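Local coordinates for takeout-like protein 1 (Epiphyas postvittana, PDB 3E8T) that probably carries hydrophobic ligands in this insect and holds ubiquinone-8 in a long internal tunnel, at residues Asp86-Ala91 against Asn120-Leu125; Glu136-Val141 against Lys211-Glu216; Gly101-Leu106 against Asp172-Phe177. All blocks are in the same frame, centred on the assembly; numbering follows the deposited sequence.

Contact 1 of 3, residues Asp86-Ala91 against Asn120-Leu125; sequences DFHLDA and NIHIHL. With UQ8 (Ubiquinone-8), chain B.
The face carrying Phe87, Leu89, Ile121 and Ile123 is the tightly packed side of this strand pair. Phe87 takes the crowded chi1 position (61°), with CG between the backbone N and the carbonyl carbon, which swings its ring alongside Ile123. Ile123 CB sits over one ring face, toward the rim and 3.8 Å from the Phe87 centroid, a CH-pi contact. Leu89 CD2 meets Ile121 CG2 at 3.7 Å. This layer borders the bound isoprenoid tail: Ile121 CD1 comes within 3.2 Å of UQ8 C30, and Phe87 CZ also touches the tail, at UQ8 C17. The strands are antiparallel neighbours in the strongly curved sheet of the JHBP/takeout fold, and two hydrogen-bonded pairs, Phe87 with Ile123 and Leu89 with Ile121, tie their backbones by four N-H...O bonds. The other face, with Asp86, His88, His122 and His124, is polar and more open to solvent. Packing there is close at His88 CB, 3.4 Å over the centre of the His122 ring, but looser between the imidazoles, which lie 12° from parallel yet barely overlap; His88 ND1 bonds instead to Asp72. At the Asp86 end, His124 ND1 donates to Asp86 OD1 at 2.7 Å, nearly straight (170°) and in the imidazole plane, but from above the carboxylate plane. A water donates to the same OD1 and to Ile123 O. An alanine at Asp86 would remove both acceptor roles and would probably leave the His124 ring less firmly oriented. At the far end Asn120 N is held by solvent-exposed Asp90, through OD1 at 2.9 Å.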
loop_
_atom_site.group_PDB
_atom_site.type_symbol
_atom_site.label_atom_id
_atom_site.label_comp_id
_atom_site.label_asym_id
_atom_site.label_seq_id
_atom_site.Cartn_x
_atom_site.Cartn_y
_atom_site.Cartn_z
ATOM N N ASP A 86 -4.898 -7.878 8.387
ATOM C CA ASP A 86 -4.505 -8.731 7.276
ATOM C C ASP A 86 -5.510 -8.509 6.164
ATOM O O ASP A 86 -6.716 -8.564 6.394
ATOM C CB ASP A 86 -4.542 -10.197 7.703
ATOM C CG ASP A 86 -3.463 -10.534 8.651
ATOM O OD1 ASP A 86 -2.313 -10.524 8.199
ATOM O OD2 ASP A 86 -3.729 -10.801 9.835
ATOM N N PHE A 87 -5.040 -8.211 4.958
ATOM C CA PHE A 87 -5.933 -8.023 3.826
ATOM C C PHE A 87 -5.253 -8.413 2.529
ATOM O O PHE A 87 -4.040 -8.627 2.504
ATOM C CB PHE A 87 -6.457 -6.562 3.758
ATOM C CG PHE A 87 -5.407 -5.497 3.588
ATOM C CD1 PHE A 87 -5.196 -4.927 2.351
ATOM C CD2 PHE A 87 -4.674 -5.040 4.686
ATOM C CE1 PHE A 87 -4.281 -3.901 2.171
ATOM C CE2 PHE A 87 -3.734 -4.019 4.509
ATOM C CZ PHE A 87 -3.553 -3.488 3.232
ATOM N N HIS A 88 -6.022 -8.476 1.463
ATOM C CA HIS A 88 -5.464 -8.773 0.164
ATOM C C HIS A 88 -6.226 -8.082 -0.933
ATOM O O HIS A 88 -7.351 -7.617 -0.733
ATOM C CB HIS A 88 -5.394 -10.293 -0.069
ATOM C CG HIS A 88 -6.735 -10.949 -0.185
ATOM N ND1 HIS A 88 -7.460 -11.402 0.901
ATOM C CD2 HIS A 88 -7.496 -11.205 -1.273
ATOM C CE1 HIS A 88 -8.604 -11.931 0.478
ATOM N NE2 HIS A 88 -8.654 -11.822 -0.835
ATOM N N LEU A 89 -5.571 -7.959 -2.100
ATOM C CA LEU A 89 -6.177 -7.280 -3.237
ATOM C C LEU A 89 -5.400 -7.557 -4.509
ATOM O O LEU A 89 -4.290 -8.096 -4.450
ATOM C CB LEU A 89 -6.201 -5.763 -2.993
ATOM C CG LEU A 89 -4.832 -5.043 -2.988
ATOM C CD1 LEU A 89 -5.087 -3.562 -3.202
ATOM C CD2 LEU A 89 -4.063 -5.268 -1.719
ATOM N N ASP A 90 -6.030 -7.273 -5.631
ATOM C CA ASP A 90 -5.340 -7.046 -6.879
ATOM C C ASP A 90 -5.058 -5.582 -7.008
ATOM O O ASP A 90 -5.892 -4.768 -6.644
ATOM C CB ASP A 90 -6.166 -7.516 -8.089
ATOM C CG ASP A 90 -6.480 -9.008 -8.077
ATOM O OD1 ASP A 90 -5.823 -9.774 -7.358
ATOM O OD2 ASP A 90 -7.420 -9.383 -8.838
ATOM N N ALA A 91 -3.880 -5.221 -7.511
ATOM C CA ALA A 91 -3.536 -3.814 -7.617
ATOM C C ALA A 91 -2.740 -3.559 -8.857
ATOM O O ALA A 91 -2.178 -4.475 -9.454
ATOM C CB ALA A 91 -2.706 -3.436 -6.432
ATOM N N ASN A 120 -3.420 -10.921 -6.231
ATOM C CA ASN A 120 -3.520 -11.543 -4.934
ATOM C C ASN A 120 -2.320 -11.193 -4.077
ATOM O O ASN A 120 -1.634 -12.066 -3.530
ATOM C CB ASN A 120 -3.712 -13.058 -5.071
ATOM C CG ASN A 120 -4.268 -13.702 -3.831
ATOM O OD1 ASN A 120 -4.870 -13.050 -2.999
ATOM N ND2 ASN A 120 -4.052 -14.999 -3.728
ATOM N N ILE A 121 -2.121 -9.897 -3.888
ATOM C CA ILE A 121 -1.134 -9.447 -2.946
ATOM C C ILE A 121 -1.745 -9.427 -1.545
ATOM O O ILE A 121 -2.783 -8.805 -1.353
ATOM C CB ILE A 121 -0.411 -8.127 -3.377
ATOM C CG1 ILE A 121 0.696 -7.798 -2.375
ATOM C CG2 ILE A 121 -1.398 -7.013 -3.546
ATOM C CD1 ILE A 121 1.602 -6.634 -2.846
ATOM N N HIS A 122 -1.084 -10.084 -0.602
ATOM C CA HIS A 122 -1.463 -10.100 0.788
ATOM C C HIS A 122 -0.581 -9.182 1.578
ATOM O O HIS A 122 0.630 -9.121 1.359
ATOM C CB HIS A 122 -1.384 -11.517 1.327
ATOM C CG HIS A 122 -2.499 -12.392 0.825
ATOM N ND1 HIS A 122 -3.471 -12.921 1.650
ATOM C CD2 HIS A 122 -2.875 -12.722 -0.431
ATOM C CE1 HIS A 122 -4.359 -13.572 0.923
ATOM N NE2 HIS A 122 -4.006 -13.498 -0.334
ATOM N N ILE A 123 -1.218 -8.391 2.440
ATOM C CA ILE A 123 -0.575 -7.390 3.235
ATOM C C ILE A 123 -0.859 -7.651 4.714
ATOM O O ILE A 123 -1.973 -7.941 5.089
ATOM C CB ILE A 123 -1.052 -5.962 2.900
ATOM C CG1 ILE A 123 -0.876 -5.677 1.420
ATOM C CG2 ILE A 123 -0.364 -4.918 3.735
ATOM C CD1 ILE A 123 0.481 -5.613 0.957
ATOM N N HIS A 124 0.167 -7.586 5.538
ATOM C CA HIS A 124 0.072 -7.682 7.004
ATOM C C HIS A 124 0.548 -6.361 7.600
ATOM O O HIS A 124 1.721 -6.001 7.496
ATOM C CB HIS A 124 0.902 -8.864 7.538
ATOM C CG HIS A 124 0.851 -9.052 9.021
ATOM N ND1 HIS A 124 -0.234 -9.611 9.656
ATOM C CD2 HIS A 124 1.754 -8.767 10.000
ATOM C CE1 HIS A 124 -0.004 -9.651 10.959
ATOM N NE2 HIS A 124 1.201 -9.169 11.194
ATOM N N LEU A 125 -0.384 -5.627 8.186
ATOM C CA LEU A 125 -0.131 -4.319 8.775
ATOM C C LEU A 125 -0.264 -4.419 10.290
ATOM O O LEU A 125 -1.246 -4.946 10.793
ATOM C CB LEU A 125 -1.174 -3.321 8.243
ATOM C CG LEU A 125 -1.288 -1.965 8.902
ATOM C CD1 LEU A 125 -0.045 -1.122 8.569
ATOM C CD2 LEU A 125 -2.570 -1.275 8.454
HETATM C C45 UQ8 B . 11.806 -1.464 -13.660
HETATM C C44 UQ8 B . 12.244 -2.786 -13.025
HETATM C C46 UQ8 B . 13.007 -3.587 -14.046
HETATM C C43 UQ8 B . 11.085 -3.597 -12.476
HETATM C C42 UQ8 B . 10.119 -2.718 -11.667
HETATM C C41 UQ8 B . 10.788 -2.299 -10.365
HETATM C C39 UQ8 B . 9.816 -2.431 -9.212
HETATM C C40 UQ8 B . 9.480 -1.243 -8.312
HETATM C C38 UQ8 B . 9.278 -3.655 -8.920
HETATM C C37 UQ8 B . 8.373 -3.895 -7.896
HETATM C C36 UQ8 B . 7.825 -5.299 -8.157
HETATM C C34 UQ8 B . 6.681 -5.673 -7.234
HETATM C C35 UQ8 B . 6.018 -6.848 -7.558
HETATM C C33 UQ8 B . 6.289 -4.836 -6.191
HETATM C C32 UQ8 B . 5.295 -5.043 -5.240
HETATM C C31 UQ8 B . 4.805 -3.654 -4.751
HETATM C C29 UQ8 B . 3.830 -3.733 -3.585
HETATM C C30 UQ8 B . 4.107 -4.702 -2.392
HETATM C C28 UQ8 B . 2.687 -2.941 -3.587
HETATM C C27 UQ8 B . 1.720 -2.924 -2.588
HETATM C C26 UQ8 B . 1.052 -1.546 -2.469
HETATM C C24 UQ8 B . -0.165 -1.612 -1.540
HETATM C C25 UQ8 B . -1.432 -2.376 -1.963
HETATM C C23 UQ8 B . -0.116 -0.985 -0.314
HETATM C C22 UQ8 B . -1.127 -0.933 0.650
HETATM C C21 UQ8 B . -0.622 -0.282 1.937
HETATM C C19 UQ8 B . -1.515 -0.482 3.163
HETATM C C20 UQ8 B . -0.872 0.039 4.447
HETATM C C18 UQ8 B . -2.946 0.035 2.964
HETATM C C17 UQ8 B . -3.774 -0.097 4.251
HETATM C C16 UQ8 B . -5.290 -0.054 3.995
HETATM C C14 UQ8 B . -6.006 0.192 5.319
HETATM C C15 UQ8 B . -5.482 -0.502 6.591
HETATM C C13 UQ8 B . -7.099 1.051 5.404
HETATM C C12 UQ8 B . -7.762 1.314 6.600
HETATM C C11 UQ8 B . -9.246 1.692 6.414
HETATM C C9 UQ8 B . -10.070 1.378 7.677
HETATM C C10 UQ8 B . -9.188 1.199 8.924
HETATM C C8 UQ8 B . -11.098 2.487 7.881
HETATM C C7 UQ8 B . -10.793 3.370 9.095
HETATM C C6 UQ8 B . -11.292 2.768 10.431
HETATM C C1 UQ8 B . -10.456 2.804 11.553
HETATM C C1M UQ8 B . -9.193 3.381 11.420
HETATM C C2 UQ8 B . -10.853 2.273 12.787
HETATM O O2 UQ8 B . -10.116 2.310 13.776
HETATM C C3 UQ8 B . -12.108 1.700 12.919
HETATM O O3 UQ8 B . -12.494 1.184 14.121
HETATM C C3M UQ8 B . -13.044 2.214 14.941
HETATM C C4 UQ8 B . -12.959 1.641 11.822
HETATM O O4 UQ8 B . -14.193 1.072 11.973
HETATM C C4M UQ8 B . -14.077 -0.249 12.524
HETATM C C5 UQ8 B . -12.554 2.169 10.588
HETATM O O5 UQ8 B . -13.336 2.113 9.635
HETATM O O HOH W 1 -2.046 -10.793 5.279
#

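Contact 2 of 3, residues Glu136-Val141 against Lys211-Glu216; sequences EGVDHV and KVPIAE
Asp139 O is the best-held polar atom here, gripped by two donors. Ile214 N reaches it at 3.1 Å with an N-H...O angle of 169°, lying in the carbonyl plane, and a water adds a second bond, passing on to accept from Ala215 N. The join belongs to the JHBP/takeout fold, in which the start of strand 139-153 meets the connection between the long helix 182-211 and the short, weakly bonded helical turn 214-217; the touching parts run 83° apart. Two more waters bridge the segments, one between backbones, the other from a side chain to a backbone oxygen. The first accepts from Val141 N and donates to Val212 O. The second donates to Lys211 O and hydrogen-bonds with His140 NE2 at 2.8 Å, in the plane of the ring. With chi1 at -65°, His140 CG is anti to its own carbonyl carbon, and the ring is brought against the 211-213 backbone. Its CD2 edge faces Val212 O at 3.2 Å, close to the ring plane. Together the direct bond and the three waters satisfy backbone N and O atoms and His140 NE2 where the two segments do not run as paired strands. Apolar contacts lie on both sides of this polar centre. Val138 CG1, anti to its backbone N, crosses obliquely onto Pro213 CB at 3.7 Å. Asp139 turns its carboxylate away to a salt bridge with Lys133. On the inner side Ile214, close to the bound ubiquinone-8, and Val141 are both buried, and both touch Met131 of strand 113-133. Their meeting is tighter than usual van der Waals contact: Val141 CG2, anti to its own carbonyl carbon, approaches Ile214 CD1 obliquely to 3.5 Å.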
loop_
_atom_site.group_PDB
_atom_site.type_symbol
_atom_site.label_atom_id
_atom_site.label_comp_id
_atom_site.label_asym_id
_atom_site.label_seq_id
_atom_site.Cartn_x
_atom_site.Cartn_y
_atom_site.Cartn_z
ATOM N N GLU A 136 -10.122 19.225 25.114
ATOM C CA GLU A 136 -11.513 19.330 25.504
ATOM C C GLU A 136 -12.015 18.075 26.203
ATOM O O GLU A 136 -13.216 17.974 26.485
ATOM C CB GLU A 136 -12.374 19.639 24.288
ATOM C CG GLU A 136 -12.305 21.121 23.909
ATOM C CD GLU A 136 -12.804 22.054 25.047
ATOM O OE1 GLU A 136 -13.660 21.649 25.874
ATOM O OE2 GLU A 136 -12.337 23.205 25.133
ATOM N N GLY A 137 -11.144 17.100 26.443
ATOM C CA GLY A 137 -11.551 15.902 27.169
ATOM C C GLY A 137 -12.078 14.766 26.320
ATOM O O GLY A 137 -12.632 13.807 26.878
ATOM N N VAL A 138 -11.942 14.864 25.003
ATOM C CA VAL A 138 -12.455 13.845 24.070
ATOM C C VAL A 138 -11.380 12.829 23.724
ATOM O O VAL A 138 -10.286 13.183 23.340
ATOM C CB VAL A 138 -12.965 14.505 22.791
ATOM C CG1 VAL A 138 -13.534 13.455 21.842
ATOM C CG2 VAL A 138 -14.054 15.579 23.146
ATOM N N ASP A 139 -11.712 11.560 23.870
ATOM C CA ASP A 139 -10.806 10.456 23.611
ATOM C C ASP A 139 -10.750 10.115 22.133
ATOM O O ASP A 139 -11.761 10.002 21.444
ATOM C CB ASP A 139 -11.245 9.230 24.406
ATOM C CG ASP A 139 -11.011 9.387 25.923
ATOM O OD1 ASP A 139 -10.506 10.433 26.375
ATOM O OD2 ASP A 139 -11.323 8.432 26.654
ATOM N N HIS A 140 -9.544 9.924 21.650
ATOM C CA HIS A 140 -9.259 9.509 20.271
ATOM C C HIS A 140 -8.241 8.395 20.269
ATOM O O HIS A 140 -7.350 8.376 21.122
ATOM C CB HIS A 140 -8.635 10.647 19.478
ATOM C CG HIS A 140 -9.544 11.813 19.284
ATOM N ND1 HIS A 140 -9.519 12.936 20.081
ATOM C CD2 HIS A 140 -10.499 12.034 18.352
ATOM C CE1 HIS A 140 -10.451 13.779 19.667
ATOM N NE2 HIS A 140 -11.050 13.270 18.613
ATOM N N VAL A 141 -8.302 7.539 19.253
ATOM C CA VAL A 141 -7.199 6.621 18.970
ATOM C C VAL A 141 -6.144 7.364 18.172
ATOM O O VAL A 141 -6.421 7.865 17.089
ATOM C CB VAL A 141 -7.688 5.436 18.170
ATOM C CG1 VAL A 141 -6.520 4.575 17.626
ATOM C CG2 VAL A 141 -8.580 4.611 19.021
ATOM N N LYS A 211 -9.176 13.018 14.600
ATOM C CA LYS A 211 -10.234 14.020 14.572
ATOM C C LYS A 211 -11.630 13.458 14.747
ATOM O O LYS A 211 -12.562 14.257 14.914
ATOM C CB LYS A 211 -10.160 14.843 13.286
ATOM C CG LYS A 211 -10.696 14.181 12.033
ATOM C CD LYS A 211 -10.211 14.801 10.707
ATOM C CE LYS A 211 -10.596 16.262 10.586
ATOM N NZ LYS A 211 -12.104 16.514 10.605
ATOM N N VAL A 212 -11.794 12.137 14.809
ATOM C CA VAL A 212 -13.087 11.492 15.006
ATOM C C VAL A 212 -13.064 10.829 16.382
ATOM O O VAL A 212 -12.249 9.969 16.636
ATOM C CB VAL A 212 -13.417 10.483 13.909
ATOM C CG1 VAL A 212 -14.774 9.885 14.182
ATOM C CG2 VAL A 212 -13.433 11.194 12.534
ATOM N N PRO A 213 -13.950 11.244 17.316
ATOM C CA PRO A 213 -13.941 10.641 18.642
ATOM C C PRO A 213 -14.115 9.140 18.533
ATOM O O PRO A 213 -14.928 8.671 17.740
ATOM C CB PRO A 213 -15.152 11.276 19.322
ATOM C CG PRO A 213 -15.389 12.540 18.583
ATOM C CD PRO A 213 -14.976 12.288 17.177
ATOM N N ILE A 214 -13.361 8.392 19.308
ATOM C CA ILE A 214 -13.403 6.946 19.209
ATOM C C ILE A 214 -14.801 6.432 19.541
ATOM O O ILE A 214 -15.248 5.436 18.972
ATOM C CB ILE A 214 -12.265 6.279 20.020
ATOM C CG1 ILE A 214 -12.200 4.773 19.764
ATOM C CG2 ILE A 214 -12.416 6.534 21.492
ATOM C CD1 ILE A 214 -11.954 4.411 18.300
ATOM N N ALA A 215 -15.516 7.136 20.411
ATOM C CA ALA A 215 -16.868 6.741 20.771
ATOM C C ALA A 215 -17.839 6.802 19.598
ATOM O O ALA A 215 -18.895 6.160 19.651
ATOM C CB ALA A 215 -17.387 7.623 21.914
ATOM N N GLU A 216 -17.534 7.578 18.568
ATOM C CA GLU A 216 -18.416 7.721 17.394
ATOM C C GLU A 216 -18.290 6.563 16.426
ATOM O O GLU A 216 -19.193 6.339 15.599
ATOM C CB GLU A 216 -18.140 9.029 16.640
ATOM C CG GLU A 216 -18.673 10.285 17.354
ATOM C CD GLU A 216 -18.551 11.570 16.523
ATOM O OE1 GLU A 216 -18.345 11.501 15.286
ATOM O OE2 GLU A 216 -18.674 12.666 17.119
HETATM O O HOH W 2 -14.476 9.345 22.231
HETATM O O HOH W 3 -12.932 15.108 17.750
HETATM O O HOH W 4 -10.327 8.107 17.304
#

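Contact 3 of 3, residues Gly101-Leu106 against Asp172-Phe177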
loop_
_atom_site.group_PDB
_atom_site.type_symbol
_atom_site.label_atom_id
_atom_site.label_comp_id
_atom_site.label_asym_id
_atom_site.label_seq_id
_atom_site.Cartn_x
_atom_site.Cartn_y
_atom_site.Cartn_z
ATOM N N GLY A 101 21.308 0.109 -14.635
ATOM C CA GLY A 101 22.041 -0.886 -13.870
ATOM C C GLY A 101 21.674 -2.276 -14.376
ATOM O O GLY A 101 21.746 -2.596 -15.573
ATOM N N ARG A 102 21.209 -3.115 -13.467
ATOM C CA ARG A 102 20.845 -4.469 -13.827
ATOM C C ARG A 102 19.651 -4.917 -13.021
ATOM O O ARG A 102 19.370 -4.405 -11.934
ATOM C CB ARG A 102 21.919 -5.471 -13.597
ATOM C CG ARG A 102 22.369 -5.529 -12.256
ATOM C CD ARG A 102 23.501 -6.630 -12.001
ATOM N NE ARG A 102 23.983 -6.503 -10.626
ATOM C CZ ARG A 102 23.411 -7.024 -9.554
ATOM N NH1 ARG A 102 22.406 -7.879 -9.638
ATOM N NH2 ARG A 102 23.921 -6.757 -8.346
ATOM N N ILE A 103 18.937 -5.851 -13.602
ATOM C CA ILE A 103 17.890 -6.537 -12.906
ATOM C C ILE A 103 18.321 -7.990 -12.806
ATOM O O ILE A 103 18.310 -8.717 -13.788
ATOM C CB ILE A 103 16.591 -6.295 -13.673
ATOM C CG1 ILE A 103 15.416 -6.985 -13.013
ATOM C CG2 ILE A 103 16.765 -6.641 -15.124
ATOM C CD1 ILE A 103 15.225 -6.523 -11.690
ATOM N N LEU A 104 18.709 -8.380 -11.595
ATOM C CA LEU A 104 19.223 -9.719 -11.339
ATOM C C LEU A 104 20.448 -9.949 -12.226
ATOM O O LEU A 104 21.484 -9.272 -12.032
ATOM C CB LEU A 104 18.122 -10.758 -11.475
ATOM C CG LEU A 104 16.786 -10.477 -10.756
ATOM C CD1 LEU A 104 15.719 -11.567 -11.050
ATOM C CD2 LEU A 104 16.902 -10.197 -9.242
ATOM N N ILE A 105 20.382 -10.743 -13.278
ATOM C CA ILE A 105 21.527 -11.049 -14.122
ATOM C C ILE A 105 21.491 -10.341 -15.465
ATOM O O ILE A 105 22.386 -10.572 -16.268
ATOM C CB ILE A 105 21.608 -12.581 -14.352
ATOM C CG1 ILE A 105 20.404 -13.130 -15.100
ATOM C CG2 ILE A 105 21.838 -13.341 -13.018
ATOM C CD1 ILE A 105 20.565 -14.564 -15.563
ATOM N N LEU A 106 20.498 -9.485 -15.731
ATOM C CA LEU A 106 20.430 -8.806 -17.042
ATOM C C LEU A 106 20.633 -7.302 -16.908
ATOM O O LEU A 106 20.051 -6.666 -16.061
ATOM C CB LEU A 106 19.068 -9.004 -17.676
ATOM C CG LEU A 106 18.655 -10.347 -18.233
ATOM C CD1 LEU A 106 17.300 -10.152 -18.985
ATOM C CD2 LEU A 106 19.743 -10.930 -19.152
ATOM N N ASP A 172 11.481 -7.223 -25.465
ATOM C CA ASP A 172 10.714 -8.457 -25.338
ATOM C C ASP A 172 11.426 -9.443 -24.411
ATOM O O ASP A 172 10.785 -10.080 -23.590
ATOM C CB ASP A 172 10.452 -9.124 -26.688
ATOM C CG ASP A 172 9.408 -8.407 -27.554
ATOM O OD1 ASP A 172 8.641 -7.574 -27.047
ATOM O OD2 ASP A 172 9.374 -8.728 -28.764
ATOM N N THR A 173 12.724 -9.575 -24.584
ATOM C CA THR A 173 13.494 -10.492 -23.734
ATOM C C THR A 173 13.401 -10.086 -22.249
ATOM O O THR A 173 13.171 -10.922 -21.372
ATOM C CB THR A 173 14.943 -10.569 -24.201
ATOM O OG1 THR A 173 14.947 -11.076 -25.546
ATOM C CG2 THR A 173 15.746 -11.475 -23.267
ATOM N N MET A 174 13.487 -8.798 -21.951
ATOM C CA MET A 174 13.405 -8.306 -20.579
ATOM C C MET A 174 12.025 -8.469 -19.986
ATOM O O MET A 174 11.862 -8.914 -18.863
ATOM C CB MET A 174 13.816 -6.872 -20.514
ATOM C CG MET A 174 13.643 -6.210 -19.171
ATOM S SD MET A 174 14.635 -6.992 -17.838
ATOM C CE MET A 174 16.273 -6.456 -18.355
ATOM N N LEU A 175 11.000 -8.164 -20.771
ATOM C CA LEU A 175 9.661 -8.289 -20.218
ATOM C C LEU A 175 9.336 -9.727 -19.929
ATOM O O LEU A 175 8.704 -10.029 -18.913
ATOM C CB LEU A 175 8.662 -7.607 -21.137
ATOM C CG LEU A 175 8.810 -6.071 -21.235
ATOM C CD1 LEU A 175 7.874 -5.522 -22.313
ATOM C CD2 LEU A 175 8.599 -5.392 -19.895
ATOM N N THR A 176 9.765 -10.629 -20.799
ATOM C CA THR A 176 9.612 -12.052 -20.562
ATOM C C THR A 176 10.350 -12.465 -19.265
ATOM O O THR A 176 9.832 -13.221 -18.450
ATOM C CB THR A 176 10.130 -12.844 -21.744
ATOM O OG1 THR A 176 9.378 -12.497 -22.934
ATOM C CG2 THR A 176 10.098 -14.338 -21.467
ATOM N N PHE A 177 11.569 -12.016 -19.128
ATOM C CA PHE A 177 12.395 -12.283 -17.949
ATOM C C PHE A 177 11.709 -11.802 -16.677
ATOM O O PHE A 177 11.705 -12.527 -15.683
ATOM C CB PHE A 177 13.749 -11.608 -18.171
ATOM C CG PHE A 177 14.724 -11.730 -17.038
ATOM C CD1 PHE A 177 15.514 -12.839 -16.933
ATOM C CD2 PHE A 177 14.922 -10.721 -16.141
ATOM C CE1 PHE A 177 16.443 -12.912 -15.961
ATOM C CE2 PHE A 177 15.843 -10.803 -15.188
ATOM C CZ PHE A 177 16.601 -11.896 -15.081
#
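Apolar side chains carry most of this contact; no hydrogen bond crosses between Gly101-Leu106 and Asp172-Phe177. The first group of interactions centres on the Phe177 ring. With chi1 at 178°, CG anti to the backbone N, the ring projects from the helix toward the hairpin. Leu106 meets it tip to tip: CD1 lies over one face, 3.7 Å from the ring centroid and 17° off the normal, a CH-pi contact displaced toward the rim. The far end of the ring is met by two other residues, Leu104 CB at the edge, 4.1 Å from Phe177 CZ, and Ile105 CG1, obliquely placed at 4.0 Å from the same CZ. The backbone Ile103 O lies 3.5 Å from Phe177 CE2. A second group gathers at the end of Met174. Its chain leaves extended at chi1 but bends at chi2 (61°) and again at chi3, which brings the methyl CE to the hairpin. CE presses on Ile103 CG2 at 3.3 Å, tighter than usual van der Waals contact, although Ile103 has a second conformer. Leu106 CB touches the same methyl, so Leu106 contributes to both groups. Polar bonds act within each segment instead. A type II' beta turn from Ile103 to Leu106 is closed by Leu106 N to Ile103 O at 3.0 Å, and Arg102 NH1 donates to Leu104 O at 2.9 Å, in the carbonyl plane and on a lone pair. In the helix, Thr176 N and OG1 both donate to Asp172 O. At the tail end of the JHBP/takeout ligand tunnel, where the Ile103 side chain is about 4 Å from ubiquinone-8, the turn joining strands 102-103 and 106-111 packs against helix 168-180, while Leu104 and Ile103 also rest on helix 182-211.

The three contacts are spread along the long axis of one elongated molecule, and each reaches the same curved antiparallel sheet with at least one segment. Contact 1 lies near the middle, its centre about 8 Å from that of the chain, whereas contacts 2 and 3 lie on opposite sides of that centre, their own centres about 51 Å apart. All three meet ubiquinone-8 at different points: 86-91 and 120-125 line the middle of the tail, Ile214 comes within about 4 Å of the ligand at one end, and Ile103 within about 4 Å at the other. Contacts 1 and 2 are linked through neighbouring strands 113-133 and 139-153, yet their nearest atoms remain about 12 Å apart.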